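Local coordinates for protein methane monooxygenase hydroxylase, MmoD (Methylosinus sporium, PDB 6D7K) that is probably a small protein of the soluble methane monooxygenase system, to which monooxygenase activity is only tentatively assigned, at residues Asp22-Val30 and Arg37-Glu45. Numbering follows the deposited sequence.
Sequences DARYEAFTV and RWEILRDGE
Tyr25-Val30 pairs antiparallel with Arg37-Arg42, the strand axes 4.5 Å apart at 164°, as the central beta hairpin of a four-stranded sheet packed against helix 55-74. Paired backbone bonds join Glu26 to Leu41, Phe28 to Glu39 and Val30 to Arg37. Beyond them, Asp43 N donates to Arg24 O at 2.8 Å, where the chain enters a type I' turn. Tyr25, Ala27, Thr29, Trp38, Ile40 and Arg42 share one face; helix 55-74 covers it, with Val62 on Ala27 and Leu66 on Ile40. On the other face, Phe28 CD1 lies 4.4 Å from Leu41 CD1, which sits at the ring edge. Tyr25 and Arg42 run side by side, ring and guanidinium planes 70° apart. CG of Arg42 is anti to the backbone N (chi1 -172°), which lays the chain along the ring; CG is 3.5 Å from Tyr25 CE1. Arg42 NE donates to Tyr25 OH at 2.9 Å, close to the guanidinium plane. The guanidinium also makes a cation-pi contact with Phe69. With an alanine in place of Arg42, Tyr25 OH would probably keep Asp73 but lose the NE donor. Arg24 NH2 also pairs with Asp73. Arg24 NH1 forms a salt bridge with Asp43 OD2 at 3.3 Å, the oxygen well off the guanidinium plane.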
loop_
_atom_site.group_PDB
_atom_site.type_symbol
_atom_site.label_atom_id
_atom_site.label_comp_id
_atom_site.label_asym_id
_atom_site.label_seq_id
_atom_site.Cartn_x
_atom_site.Cartn_y
_atom_site.Cartn_z
ATOM N N ASP H 22 13.681 -22.409 -18.275
ATOM C CA ASP H 22 12.803 -23.534 -18.541
ATOM C C ASP H 22 11.440 -22.960 -18.928
ATOM O O ASP H 22 11.308 -21.759 -19.203
ATOM C CB ASP H 22 12.787 -24.505 -17.351
ATOM C CG ASP H 22 12.186 -23.899 -16.094
ATOM O OD1 ASP H 22 11.366 -22.955 -16.185
ATOM O OD2 ASP H 22 12.536 -24.381 -14.996
ATOM N N ALA H 23 10.419 -23.820 -18.980
ATOM C CA ALA H 23 9.136 -23.378 -19.530
ATOM C C ALA H 23 8.591 -22.155 -18.798
ATOM O O ALA H 23 7.927 -21.312 -19.413
ATOM C CB ALA H 23 8.116 -24.512 -19.480
ATOM N N ARG H 24 8.871 -22.037 -17.496
ATOM C CA ARG H 24 8.264 -21.022 -16.656
ATOM C C ARG H 24 9.249 -20.077 -15.988
ATOM O O ARG H 24 8.883 -18.928 -15.741
ATOM C CB ARG H 24 7.396 -21.680 -15.567
ATOM C CG ARG H 24 5.888 -21.568 -15.836
ATOM C CD ARG H 24 5.041 -22.426 -14.882
ATOM N NE ARG H 24 5.191 -22.047 -13.478
ATOM C CZ ARG H 24 4.324 -21.299 -12.799
ATOM N NH1 ARG H 24 3.233 -20.836 -13.391
ATOM N NH2 ARG H 24 4.553 -21.008 -11.524
ATOM N N TYR H 25 10.476 -20.498 -15.687
ATOM C CA TYR H 25 11.403 -19.666 -14.925
ATOM C C TYR H 25 12.611 -19.258 -15.760
ATOM O O TYR H 25 13.063 -20.008 -16.623
ATOM C CB TYR H 25 11.852 -20.386 -13.663
ATOM C CG TYR H 25 10.740 -20.521 -12.640
ATOM C CD1 TYR H 25 10.338 -19.427 -11.865
ATOM C CD2 TYR H 25 10.089 -21.733 -12.445
ATOM C CE1 TYR H 25 9.321 -19.545 -10.918
ATOM C CE2 TYR H 25 9.073 -21.861 -11.499
ATOM C CZ TYR H 25 8.692 -20.766 -10.743
ATOM O OH TYR H 25 7.676 -20.888 -9.819
ATOM N N GLU H 26 13.100 -18.042 -15.525
ATOM C CA GLU H 26 14.386 -17.591 -16.035
ATOM C C GLU H 26 15.168 -16.951 -14.895
ATOM O O GLU H 26 14.574 -16.367 -13.983
ATOM C CB GLU H 26 14.228 -16.585 -17.173
ATOM C CG GLU H 26 13.591 -17.174 -18.408
ATOM C CD GLU H 26 13.797 -16.316 -19.647
ATOM O OE1 GLU H 26 13.282 -15.174 -19.674
ATOM O OE2 GLU H 26 14.482 -16.789 -20.591
ATOM N N ALA H 27 16.502 -17.050 -14.941
ATOM C CA ALA H 27 17.334 -16.355 -13.962
ATOM C C ALA H 27 18.562 -15.767 -14.637
ATOM O O ALA H 27 19.216 -16.434 -15.441
ATOM C CB ALA H 27 17.752 -17.287 -12.824
ATOM N N PHE H 28 18.872 -14.520 -14.316
ATOM C CA PHE H 28 20.033 -13.844 -14.865
ATOM C C PHE H 28 20.992 -13.508 -13.732
ATOM O O PHE H 28 20.595 -13.426 -12.567
ATOM C CB PHE H 28 19.632 -12.575 -15.623
ATOM C CG PHE H 28 18.771 -12.844 -16.846
ATOM C CD1 PHE H 28 17.388 -13.014 -16.728
ATOM C CD2 PHE H 28 19.345 -12.933 -18.112
ATOM C CE1 PHE H 28 16.608 -13.270 -17.856
ATOM C CE2 PHE H 28 18.566 -13.203 -19.230
ATOM C CZ PHE H 28 17.200 -13.361 -19.104
ATOM N N THR H 29 22.217 -13.231 -14.095
ATOM C CA THR H 29 23.256 -12.800 -13.198
ATOM C C THR H 29 24.231 -11.862 -13.875
ATOM O O THR H 29 24.572 -12.035 -14.967
ATOM C CB THR H 29 23.968 -13.948 -12.502
ATOM O OG1 THR H 29 24.753 -13.410 -11.471
ATOM C CG2 THR H 29 24.832 -14.612 -13.378
ATOM N N VAL H 30 24.654 -10.843 -13.178
ATOM C CA VAL H 30 25.573 -9.888 -13.693
ATOM C C VAL H 30 26.662 -9.575 -12.694
ATOM O O VAL H 30 26.417 -9.475 -11.563
ATOM C CB VAL H 30 24.837 -8.631 -14.102
ATOM C CG1 VAL H 30 24.301 -7.927 -12.917
ATOM C CG2 VAL H 30 25.718 -7.702 -14.838
ATOM N N ARG H 37 24.899 -9.790 -9.113
ATOM C CA ARG H 37 23.490 -9.599 -8.908
ATOM C C ARG H 37 22.643 -10.522 -9.704
ATOM O O ARG H 37 22.762 -10.577 -10.838
ATOM C CB ARG H 37 23.121 -8.177 -9.267
ATOM C CG ARG H 37 22.052 -7.577 -8.418
ATOM C CD ARG H 37 21.032 -6.807 -9.205
ATOM N NE ARG H 37 21.400 -5.416 -9.296
ATOM C CZ ARG H 37 20.750 -4.409 -8.736
ATOM N NH1 ARG H 37 19.653 -4.611 -8.061
ATOM N NH2 ARG H 37 21.210 -3.191 -8.857
ATOM N N TRP H 38 21.722 -11.221 -9.101
ATOM C CA TRP H 38 20.913 -12.127 -9.885
ATOM C C TRP H 38 19.436 -11.816 -9.673
ATOM O O TRP H 38 19.046 -11.228 -8.662
ATOM C CB TRP H 38 21.223 -13.592 -9.532
ATOM C CG TRP H 38 21.297 -13.938 -8.058
ATOM C CD1 TRP H 38 22.430 -14.069 -7.300
ATOM C CD2 TRP H 38 20.202 -14.252 -7.186
ATOM N NE1 TRP H 38 22.103 -14.429 -6.013
ATOM C CE2 TRP H 38 20.741 -14.545 -5.921
ATOM C CE3 TRP H 38 18.819 -14.304 -7.351
ATOM C CZ2 TRP H 38 19.952 -14.884 -4.839
ATOM C CZ3 TRP H 38 18.042 -14.643 -6.270
ATOM C CH2 TRP H 38 18.608 -14.922 -5.031
ATOM N N GLU H 39 18.618 -12.199 -10.661
ATOM C CA GLU H 39 17.165 -12.056 -10.610
ATOM C C GLU H 39 16.508 -13.296 -11.193
ATOM O O GLU H 39 17.069 -13.968 -12.065
ATOM C CB GLU H 39 16.684 -10.829 -11.374
ATOM C CG GLU H 39 17.551 -10.530 -12.550
ATOM C CD GLU H 39 16.956 -9.477 -13.459
ATOM O OE1 GLU H 39 17.601 -9.145 -14.489
ATOM O OE2 GLU H 39 15.852 -8.979 -13.139
ATOM N N ILE H 40 15.303 -13.582 -10.715
ATOM C CA ILE H 40 14.516 -14.721 -11.164
ATOM C C ILE H 40 13.200 -14.197 -11.719
ATOM O O ILE H 40 12.561 -13.337 -11.098
ATOM C CB ILE H 40 14.267 -15.710 -10.015
ATOM C CG1 ILE H 40 15.600 -16.165 -9.415
ATOM C CG2 ILE H 40 13.416 -16.889 -10.508
ATOM C CD1 ILE H 40 15.446 -17.042 -8.163
ATOM N N LEU H 41 12.794 -14.701 -12.887
ATOM C CA LEU H 41 11.526 -14.308 -13.501
ATOM C C LEU H 41 10.631 -15.523 -13.625
ATOM O O LEU H 41 11.102 -16.630 -13.908
ATOM C CB LEU H 41 11.700 -13.668 -14.875
ATOM C CG LEU H 41 12.436 -12.331 -14.980
ATOM C CD1 LEU H 41 13.789 -12.413 -14.346
ATOM C CD2 LEU H 41 12.592 -11.916 -16.440
ATOM N N ARG H 42 9.341 -15.317 -13.373
ATOM C CA ARG H 42 8.324 -16.346 -13.557
ATOM C C ARG H 42 7.380 -15.864 -14.640
ATOM O O ARG H 42 6.863 -14.747 -14.559
ATOM C CB ARG H 42 7.556 -16.635 -12.269
ATOM C CG ARG H 42 6.643 -17.832 -12.401
ATOM C CD ARG H 42 5.606 -17.913 -11.303
ATOM N NE ARG H 42 6.157 -18.412 -10.049
ATOM C CZ ARG H 42 6.326 -17.659 -8.965
ATOM N NH1 ARG H 42 5.977 -16.369 -9.004
ATOM N NH2 ARG H 42 6.835 -18.186 -7.844
ATOM N N ASP H 43 7.173 -16.699 -15.656
ATOM C CA ASP H 43 6.327 -16.363 -16.802
ATOM C C ASP H 43 6.649 -14.961 -17.319
ATOM O O ASP H 43 5.769 -14.201 -17.719
ATOM C CB ASP H 43 4.837 -16.499 -16.454
ATOM C CG ASP H 43 4.466 -17.888 -15.912
ATOM O OD1 ASP H 43 4.784 -18.911 -16.568
ATOM O OD2 ASP H 43 3.844 -17.952 -14.822
ATOM N N GLY H 44 7.925 -14.599 -17.285
ATOM C CA GLY H 44 8.365 -13.327 -17.817
ATOM C C GLY H 44 8.354 -12.177 -16.840
ATOM O O GLY H 44 8.914 -11.119 -17.152
ATOM N N GLU H 45 7.753 -12.345 -15.667
ATOM C CA GLU H 45 7.625 -11.269 -14.691
ATOM C C GLU H 45 8.667 -11.408 -13.586
ATOM O O GLU H 45 8.952 -12.515 -13.115
ATOM C CB GLU H 45 6.217 -11.252 -14.085
#